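Local coordinates for protein U4/U6 snRNA-associated-splicing factor PRP24 (Saccharomyces cerevisiae, PDB 4N0T) that binds U6 snRNA, promotes its annealing with U4 snRNA and acts as a recycling factor of the spliceosome, at residues 277-289 and 321-333. Residues are numbered along the deposited sequence; the frame is centred on the assembly and turned at random.
Sequences ELETLICLFPLSD and NGAIIIFRDSKFA. With nucleotides of chain B.
I282 and I325 form a hydrogen-bonded pair between antiparallel strands 281-285 and 322-327. I325 N reaches I282 O at 2.8 Å in a nearly straight bond (174°), and I282 N returns one to I325 O. L284 and A323 pair in the same way. Beyond the ladder, F327 N donates to T280 O at 2.7 Å, and L287 N to N321 O from above the carbonyl plane. These are central strands, first and third in sequence, of an RRM sheet.

Apolar packing occupies both faces. L281, C283, I324 and I326 share one, where helix 258-270 covers L281, I324 and I326, and helix 355-365 touches C283. On the other, helix 330-340 packs on I282 and L284. CG1 of I282 lies 3.8 Å from F327 CE2, at the ring edge. CG1 sits between the backbone N and the carbonyl carbon (chi1 70°), which leaves CG2 3.6 Å from A333 O. L287 CD1 meets A323 CB at 3.6 Å.

Polar groups gather at the ends. T280 OG1 donates to E277 O at 2.7 Å, an oxygen that T280 N also uses; the same OG1 lies 3.8 Å from I326 CG2. A valine at T280 would probably leave E277 O only T280 N of these two donors, and the link from helix to strand less firmly held. One water bridges the backbone oxygens of E279 and S330. D329 caps helix 330-340 through F332 N. D289 OD2, past the strand end, accepts from adenosine N6 of chain B and from S119.

Backbone bonds thus set the register. Helices 258-270 and 355-365 lie over the canonical RNA-binding face, consistent with an occluded RRM; RNA is met here by loop residue D289.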
ATOM      1  N   GLU A 277      -9.349 -20.079 -19.972  1.00 37.19           N
ATOM      2  CA  GLU A 277      -8.987 -19.206 -18.861  1.00 39.57           C
ATOM      3  C   GLU A 277      -9.336 -17.750 -19.165  1.00 31.77           C
ATOM      4  O   GLU A 277      -9.935 -17.063 -18.336  1.00 33.90           O
ATOM      5  CB  GLU A 277      -7.493 -19.328 -18.528  1.00 41.98           C
ATOM      6  CG  GLU A 277      -7.074 -18.492 -17.320  1.00 42.26           C
ATOM      7  CD  GLU A 277      -5.625 -18.702 -16.909  1.00 41.17           C
ATOM      8  OE1 GLU A 277      -5.355 -18.666 -15.689  1.00 41.30           O
ATOM      9  OE2 GLU A 277      -4.758 -18.884 -17.794  1.00 41.01           O
ATOM     10  N   LEU A 278      -8.960 -17.293 -20.355  1.00 29.00           N
ATOM     11  CA  LEU A 278      -9.125 -15.891 -20.727  1.00 30.75           C
ATOM     12  C   LEU A 278     -10.592 -15.472 -20.771  1.00 34.69           C
ATOM     13  O   LEU A 278     -10.933 -14.320 -20.488  1.00 29.00           O
ATOM     14  CB  LEU A 278      -8.446 -15.604 -22.073  1.00 32.41           C
ATOM     15  CG  LEU A 278      -6.912 -15.622 -22.073  1.00 37.04           C
ATOM     16  CD1 LEU A 278      -6.340 -15.216 -23.425  1.00 42.12           C
ATOM     17  CD2 LEU A 278      -6.334 -14.735 -20.972  1.00 33.96           C
ATOM     18  N   GLU A 279     -11.465 -16.408 -21.126  1.00 34.28           N
ATOM     19  CA  GLU A 279     -12.870 -16.062 -21.286  1.00 36.96           C
ATOM     20  C   GLU A 279     -13.585 -15.921 -19.938  1.00 30.63           C
ATOM     21  O   GLU A 279     -14.729 -15.482 -19.892  1.00 32.37           O
ATOM     22  CB  GLU A 279     -13.584 -17.058 -22.211  1.00 43.73           C
ATOM     23  CG  GLU A 279     -13.750 -18.459 -21.649  1.00 55.32           C
ATOM     24  CD  GLU A 279     -14.408 -19.398 -22.650  1.00 62.51           C
ATOM     25  OE1 GLU A 279     -14.321 -19.120 -23.869  1.00 62.72           O
ATOM     26  OE2 GLU A 279     -15.013 -20.404 -22.218  1.00 64.25           O
ATOM     27  N   THR A 280     -12.905 -16.267 -18.845  1.00 27.01           N
ATOM     28  CA  THR A 280     -13.489 -16.103 -17.511  1.00 28.05           C
ATOM     29  C   THR A 280     -13.093 -14.773 -16.851  1.00 22.12           C
ATOM     30  O   THR A 280     -13.534 -14.477 -15.734  1.00 23.53           O
ATOM     31  CB  THR A 280     -13.101 -17.244 -16.554  1.00 34.23           C
ATOM     32  OG1 THR A 280     -11.699 -17.178 -16.260  1.00 28.56           O
ATOM     33  CG2 THR A 280     -13.438 -18.604 -17.159  1.00 40.28           C
ATOM     34  N   LEU A 281     -12.254 -13.990 -17.522  1.00 22.10           N
ATOM     35  CA  LEU A 281     -11.791 -12.729 -16.926  1.00 22.69           C
ATOM     36  C   LEU A 281     -12.157 -11.489 -17.735  1.00 22.51           C
ATOM     37  O   LEU A 281     -12.405 -11.560 -18.946  1.00 21.80           O
ATOM     38  CB  LEU A 281     -10.278 -12.763 -16.678  1.00 23.49           C
ATOM     39  CG  LEU A 281      -9.303 -12.834 -17.864  1.00 22.36           C
ATOM     40  CD1 LEU A 281      -8.998 -11.452 -18.436  1.00 26.88           C
ATOM     41  CD2 LEU A 281      -8.004 -13.523 -17.454  1.00 22.52           C
ATOM     42  N   ILE A 282     -12.168 -10.343 -17.062  1.00 20.10           N
ATOM     43  CA  ILE A 282     -12.253  -9.059 -17.745  1.00 20.93           C
ATOM     44  C   ILE A 282     -11.224  -8.120 -17.128  1.00 19.82           C
ATOM     45  O   ILE A 282     -10.714  -8.378 -16.037  1.00 21.97           O
ATOM     46  CB  ILE A 282     -13.647  -8.403 -17.607  1.00 23.58           C
ATOM     47  CG1 ILE A 282     -13.873  -7.923 -16.170  1.00 23.22           C
ATOM     48  CG2 ILE A 282     -14.760  -9.357 -18.064  1.00 27.15           C
ATOM     49  CD1 ILE A 282     -15.189  -7.168 -15.989  1.00 24.32           C
ATOM     50  N   CYS A 283     -10.910  -7.039 -17.833  1.00 16.81           N
ATOM     51  CA  CYS A 283     -10.051  -6.011 -17.279  1.00 14.62           C
ATOM     52  C   CYS A 283     -10.874  -4.762 -17.065  1.00 18.52           C
ATOM     53  O   CYS A 283     -11.790  -4.479 -17.840  1.00 20.23           O
ATOM     54  CB  CYS A 283      -8.918  -5.684 -18.243  1.00 14.59           C
ATOM     55  SG  CYS A 283      -7.739  -7.048 -18.420  1.00 20.44           S
ATOM     56  N   LEU A 284     -10.550  -4.028 -16.007  1.00 16.37           N
ATOM     57  CA  LEU A 284     -11.118  -2.702 -15.771  1.00 15.64           C
ATOM     58  C   LEU A 284      -9.990  -1.684 -15.867  1.00 19.97           C
ATOM     59  O   LEU A 284      -8.904  -1.909 -15.349  1.00 16.69           O
ATOM     60  CB  LEU A 284     -11.741  -2.633 -14.375  1.00 15.22           C
ATOM     61  CG  LEU A 284     -12.924  -3.566 -14.110  1.00 19.94           C
ATOM     62  CD1 LEU A 284     -13.502  -3.287 -12.727  1.00 21.95           C
ATOM     63  CD2 LEU A 284     -14.023  -3.399 -15.189  1.00 20.73           C
ATOM     64  N   PHE A 285     -10.239  -0.559 -16.531  1.00 14.33           N
ATOM     65  CA  PHE A 285      -9.199   0.442 -16.742  1.00 12.39           C
ATOM     66  C   PHE A 285      -9.884   1.719 -17.227  1.00 16.13           C
ATOM     67  O   PHE A 285     -11.005   1.638 -17.727  1.00 18.49           O
ATOM     68  CB  PHE A 285      -8.214  -0.059 -17.806  1.00 14.71           C
ATOM     69  CG  PHE A 285      -8.870  -0.535 -19.078  1.00 17.61           C
ATOM     70  CD1 PHE A 285      -9.352  -1.831 -19.186  1.00 16.35           C
ATOM     71  CD2 PHE A 285      -8.992   0.318 -20.174  1.00 19.53           C
ATOM     72  CE1 PHE A 285      -9.950  -2.281 -20.354  1.00 21.42           C
ATOM     73  CE2 PHE A 285      -9.583  -0.126 -21.341  1.00 19.67           C
ATOM     74  CZ  PHE A 285     -10.062  -1.418 -21.437  1.00 20.05           C
ATOM     75  N   PRO A 286      -9.246   2.887 -17.047  1.00 18.31           N
ATOM     76  CA  PRO A 286      -8.019   3.111 -16.267  1.00 19.13           C
ATOM     77  C   PRO A 286      -8.359   3.291 -14.791  1.00 20.63           C
ATOM     78  O   PRO A 286      -9.423   3.829 -14.453  1.00 20.01           O
ATOM     79  CB  PRO A 286      -7.493   4.426 -16.838  1.00 21.17           C
ATOM     80  CG  PRO A 286      -8.769   5.195 -17.147  1.00 21.58           C
ATOM     81  CD  PRO A 286      -9.762   4.151 -17.630  1.00 18.92           C
ATOM     82  N   LEU A 287      -7.452   2.850 -13.925  1.00 19.10           N
ATOM     83  CA  LEU A 287      -7.624   2.926 -12.482  1.00 17.05           C
ATOM     84  C   LEU A 287      -6.379   3.574 -11.875  1.00 17.49           C
ATOM     85  O   LEU A 287      -5.261   3.397 -12.384  1.00 16.36           O
ATOM     86  CB  LEU A 287      -7.754   1.509 -11.891  1.00 17.82           C
ATOM     87  CG  LEU A 287      -8.951   0.658 -12.322  1.00 20.12           C
ATOM     88  CD1 LEU A 287      -8.866  -0.773 -11.772  1.00 21.48           C
ATOM     89  CD2 LEU A 287     -10.215   1.328 -11.832  1.00 24.16           C
ATOM     90  N   SER A 288      -6.578   4.303 -10.778  1.00 16.35           N
ATOM     91  CA  SER A 288      -5.475   4.830  -9.980  1.00 17.56           C
ATOM     92  C   SER A 288      -4.625   3.700  -9.409  1.00 13.51           C
ATOM     93  O   SER A 288      -5.157   2.680  -8.976  1.00 14.64           O
ATOM     94  CB  SER A 288      -6.030   5.635  -8.805  1.00 17.61           C
ATOM     95  OG  SER A 288      -5.028   5.863  -7.831  1.00 18.18           O
ATOM     96  N   ASP A 289      -3.313   3.897  -9.368  1.00 15.00           N
ATOM     97  CA  ASP A 289      -2.454   2.892  -8.748  1.00 17.73           C
ATOM     98  C   ASP A 289      -2.528   2.852  -7.207  1.00 16.97           C
ATOM     99  O   ASP A 289      -1.828   2.048  -6.569  1.00 15.27           O
ATOM    100  CB  ASP A 289      -1.009   2.993  -9.278  1.00 22.01           C
ATOM    101  CG  ASP A 289      -0.207   4.128  -8.654  1.00 21.67           C
ATOM    102  OD1 ASP A 289      -0.758   4.957  -7.891  1.00 24.75           O
ATOM    103  OD2 ASP A 289       1.012   4.187  -8.954  1.00 25.91           O
ATOM    104  N   ASN A 321      -2.373   0.597 -16.021  1.00 14.71           N
ATOM    105  CA  ASN A 321      -3.426   1.310 -15.284  1.00 15.55           C
ATOM    106  C   ASN A 321      -4.720   0.509 -15.129  1.00 15.13           C
ATOM    107  O   ASN A 321      -5.823   1.052 -15.252  1.00 16.13           O
ATOM    108  CB  ASN A 321      -3.736   2.662 -15.945  1.00 16.24           C
ATOM    109  CG  ASN A 321      -2.504   3.518 -16.124  1.00 24.69           C
ATOM    110  OD1 ASN A 321      -1.635   3.559 -15.257  1.00 22.63           O
ATOM    111  ND2 ASN A 321      -2.426   4.223 -17.255  1.00 27.99           N
ATOM    112  N   GLY A 322      -4.596  -0.786 -14.866  1.00 12.93           N
ATOM    113  CA  GLY A 322      -5.769  -1.642 -14.829  1.00 14.04           C
ATOM    114  C   GLY A 322      -5.806  -2.684 -13.728  1.00 15.50           C
ATOM    115  O   GLY A 322      -4.935  -2.735 -12.856  1.00 13.12           O
ATOM    116  N   ALA A 323      -6.863  -3.487 -13.753  1.00 14.96           N
ATOM    117  CA  ALA A 323      -7.001  -4.627 -12.860  1.00 14.67           C
ATOM    118  C   ALA A 323      -7.680  -5.732 -13.643  1.00 18.33           C
ATOM    119  O   ALA A 323      -8.489  -5.472 -14.545  1.00 16.75           O
ATOM    120  CB  ALA A 323      -7.823  -4.256 -11.624  1.00 14.17           C
ATOM    121  N   ILE A 324      -7.325  -6.966 -13.307  1.00 13.97           N
ATOM    122  CA  ILE A 324      -7.965  -8.139 -13.876  1.00 16.22           C
ATOM    123  C   ILE A 324      -8.939  -8.694 -12.856  1.00 15.74           C
ATOM    124  O   ILE A 324      -8.608  -8.854 -11.672  1.00 18.00           O
ATOM    125  CB  ILE A 324      -6.939  -9.219 -14.206  1.00 15.55           C
ATOM    126  CG1 ILE A 324      -6.031  -8.731 -15.342  1.00 18.90           C
ATOM    127  CG2 ILE A 324      -7.642 -10.529 -14.584  1.00 16.80           C
ATOM    128  CD1 ILE A 324      -4.820  -9.642 -15.606  1.00 18.51           C
ATOM    129  N   ILE A 325     -10.163  -8.955 -13.310  1.00 15.58           N
ATOM    130  CA  ILE A 325     -11.158  -9.592 -12.463  1.00 16.94           C
ATOM    131  C   ILE A 325     -11.435 -10.961 -13.052  1.00 15.81           C
ATOM    132  O   ILE A 325     -11.856 -11.070 -14.204  1.00 17.84           O
ATOM    133  CB  ILE A 325     -12.487  -8.829 -12.461  1.00 18.04           C
ATOM    134  CG1 ILE A 325     -12.268  -7.315 -12.325  1.00 25.62           C
ATOM    135  CG2 ILE A 325     -13.389  -9.371 -11.343  1.00 20.17           C
ATOM    136  CD1 ILE A 325     -11.726  -6.889 -10.990  1.00 26.09           C
ATOM    137  N   ILE A 326     -11.175 -12.010 -12.281  1.00 17.22           N
ATOM    138  CA  ILE A 326     -11.410 -13.360 -12.778  1.00 15.85           C
ATOM    139  C   ILE A 326     -12.706 -13.852 -12.164  1.00 18.19           C
ATOM    140  O   ILE A 326     -12.870 -13.835 -10.935  1.00 20.33           O
ATOM    141  CB  ILE A 326     -10.269 -14.296 -12.399  1.00 18.72           C
ATOM    142  CG1 ILE A 326      -8.936 -13.730 -12.892  1.00 20.04           C
ATOM    143  CG2 ILE A 326     -10.509 -15.685 -12.977  1.00 21.10           C
ATOM    144  CD1 ILE A 326      -7.752 -14.646 -12.577  1.00 23.55           C
ATOM    145  N   PHE A 327     -13.650 -14.233 -13.023  1.00 20.47           N
ATOM    146  CA  PHE A 327     -14.942 -14.714 -12.553  1.00 20.18           C
ATOM    147  C   PHE A 327     -14.975 -16.237 -12.639  1.00 28.17           C
ATOM    148  O   PHE A 327     -13.971 -16.856 -12.977  1.00 25.65           O
ATOM    149  CB  PHE A 327     -16.068 -14.110 -13.386  1.00 21.43           C
ATOM    150  CG  PHE A 327     -16.194 -12.616 -13.237  1.00 22.09           C
ATOM    151  CD1 PHE A 327     -16.780 -12.071 -12.103  1.00 23.04           C
ATOM    152  CD2 PHE A 327     -15.724 -11.759 -14.226  1.00 21.75           C
ATOM    153  CE1 PHE A 327     -16.909 -10.684 -11.960  1.00 20.25           C
ATOM    154  CE2 PHE A 327     -15.833 -10.374 -14.087  1.00 19.14           C
ATOM    155  CZ  PHE A 327     -16.431  -9.842 -12.949  1.00 18.74           C
ATOM    156  N   ARG A 328     -16.128 -16.835 -12.353  1.00 35.03           N
ATOM    157  CA  ARG A 328     -16.197 -18.298 -12.260  1.00 40.97           C
ATOM    158  C   ARG A 328     -16.591 -18.991 -13.561  1.00 40.23           C
ATOM    159  O   ARG A 328     -16.251 -20.159 -13.765  1.00 38.57           O
ATOM    160  CB  ARG A 328     -17.096 -18.726 -11.101  1.00 44.44           C
ATOM    161  CG  ARG A 328     -16.773 -17.968  -9.819  1.00 53.87           C
ATOM    162  CD  ARG A 328     -16.682 -18.879  -8.616  1.00 56.08           C
ATOM    163  NE  ARG A 328     -15.312 -19.100  -8.159  1.00 58.47           N
ATOM    164  CZ  ARG A 328     -14.922 -18.995  -6.891  1.00 59.03           C
ATOM    165  NH1 ARG A 328     -15.797 -18.669  -5.949  1.00 53.85           N
ATOM    166  NH2 ARG A 328     -13.658 -19.215  -6.564  1.00 63.35           N
ATOM    167  N   ASP A 329     -17.296 -18.282 -14.441  1.00 39.12           N
ATOM    168  CA  ASP A 329     -17.523 -18.782 -15.800  1.00 39.62           C
ATOM    169  C   ASP A 329     -17.546 -17.672 -16.853  1.00 38.49           C
ATOM    170  O   ASP A 329     -17.654 -16.488 -16.519  1.00 40.94           O
ATOM    171  CB  ASP A 329     -18.794 -19.636 -15.880  1.00 47.41           C
ATOM    172  CG  ASP A 329     -20.047 -18.849 -15.561  1.00 52.12           C
ATOM    173  OD1 ASP A 329     -20.510 -18.085 -16.435  1.00 54.31           O
ATOM    174  OD2 ASP A 329     -20.572 -19.001 -14.439  1.00 54.57           O
ATOM    175  N   SER A 330     -17.444 -18.068 -18.120  1.00 37.33           N
ATOM    176  CA  SER A 330     -17.380 -17.135 -19.244  1.00 39.41           C
ATOM    177  C   SER A 330     -18.682 -16.373 -19.470  1.00 41.08           C
ATOM    178  O   SER A 330     -18.676 -15.257 -19.998  1.00 36.27           O
ATOM    179  CB  SER A 330     -17.010 -17.879 -20.527  1.00 43.10           C
ATOM    180  OG  SER A 330     -17.836 -19.017 -20.708  1.00 45.85           O
ATOM    181  N   LYS A 331     -19.797 -16.984 -19.085  1.00 46.05           N
ATOM    182  CA  LYS A 331     -21.096 -16.350 -19.261  1.00 45.71           C
ATOM    183  C   LYS A 331     -21.258 -15.203 -18.271  1.00 38.05           C
ATOM    184  O   LYS A 331     -21.715 -14.125 -18.641  1.00 34.77           O
ATOM    185  CB  LYS A 331     -22.222 -17.370 -19.104  1.00 53.17           C
ATOM    186  CG  LYS A 331     -22.006 -18.636 -19.920  1.00 61.07           C
ATOM    187  CD  LYS A 331     -21.631 -19.813 -19.032  1.00 66.70           C
ATOM    188  CE  LYS A 331     -22.873 -20.539 -18.531  1.00 70.81           C
ATOM    189  NZ  LYS A 331     -22.524 -21.594 -17.537  1.00 74.32           N
ATOM    190  N   PHE A 332     -20.872 -15.437 -17.019  1.00 33.25           N
ATOM    191  CA  PHE A 332     -20.905 -14.382 -16.009  1.00 34.62           C
ATOM    192  C   PHE A 332     -19.928 -13.271 -16.398  1.00 32.14           C
ATOM    193  O   PHE A 332     -20.256 -12.081 -16.322  1.00 27.88           O
ATOM    194  CB  PHE A 332     -20.573 -14.943 -14.620  1.00 33.36           C
ATOM    195  CG  PHE A 332     -21.010 -14.058 -13.486  1.00 31.41           C
ATOM    196  CD1 PHE A 332     -20.167 -13.072 -12.988  1.00 30.72           C
ATOM    197  CD2 PHE A 332     -22.265 -14.209 -12.917  1.00 31.06           C
ATOM    198  CE1 PHE A 332     -20.572 -12.252 -11.942  1.00 32.40           C
ATOM    199  CE2 PHE A 332     -22.676 -13.396 -11.873  1.00 35.87           C
ATOM    200  CZ  PHE A 332     -21.829 -12.416 -11.384  1.00 36.36           C
ATOM    201  N   ALA A 333     -18.730 -13.661 -16.825  1.00 29.87           N
ATOM    202  CA  ALA A 333     -17.735 -12.687 -17.266  1.00 27.90           C
ATOM    203  C   ALA A 333     -18.262 -11.818 -18.410  1.00 27.80           C
ATOM    204  O   ALA A 333     -18.068 -10.603 -18.409  1.00 24.23           O
ATOM    205  CB  ALA A 333     -16.441 -13.377 -17.669  1.00 27.04           C
TER
ATOM    206  P     A B  22       5.056   5.785  -2.702  1.00 13.48           P
ATOM    207  OP1   A B  22       3.755   5.911  -3.403  1.00 14.51           O
ATOM    208  OP2   A B  22       5.688   4.462  -2.504  1.00 12.19           O
ATOM    209  O5'   A B  22       6.048   6.740  -3.493  1.00 14.51           O
ATOM    210  C5'   A B  22       7.443   6.465  -3.572  1.00 14.38           C
ATOM    211  C4'   A B  22       8.045   7.272  -4.688  1.00 14.60           C
ATOM    212  O4'   A B  22       7.488   6.786  -5.941  1.00 18.79           O
ATOM    213  C3'   A B  22       7.702   8.758  -4.615  1.00 17.61           C
ATOM    214  O3'   A B  22       8.793   9.534  -5.092  1.00 23.68           O
ATOM    215  C2'   A B  22       6.521   8.891  -5.570  1.00 21.14           C
ATOM    216  O2'   A B  22       6.369  10.174  -6.143  1.00 24.57           O
ATOM    217  C1'   A B  22       6.847   7.843  -6.624  1.00 19.71           C
ATOM    218  N9    A B  22       5.648   7.317  -7.272  1.00 27.39           N
ATOM    219  C8    A B  22       4.578   6.683  -6.697  1.00 26.48           C
ATOM    220  N7    A B  22       3.640   6.357  -7.552  1.00 32.32           N
ATOM    221  C5    A B  22       4.121   6.814  -8.770  1.00 40.75           C
ATOM    222  C6    A B  22       3.599   6.776 -10.074  1.00 48.57           C
ATOM    223  N6    A B  22       2.421   6.232 -10.388  1.00 47.16           N
ATOM    224  N1    A B  22       4.345   7.328 -11.054  1.00 53.61           N
ATOM    225  C2    A B  22       5.528   7.873 -10.743  1.00 53.19           C
ATOM    226  N3    A B  22       6.127   7.970  -9.560  1.00 46.91           N
ATOM    227  C4    A B  22       5.359   7.412  -8.607  1.00 40.53           C
TER
HETATM  228  O   HOH W   1     -16.509 -14.071 -21.764  1.00 41.29           O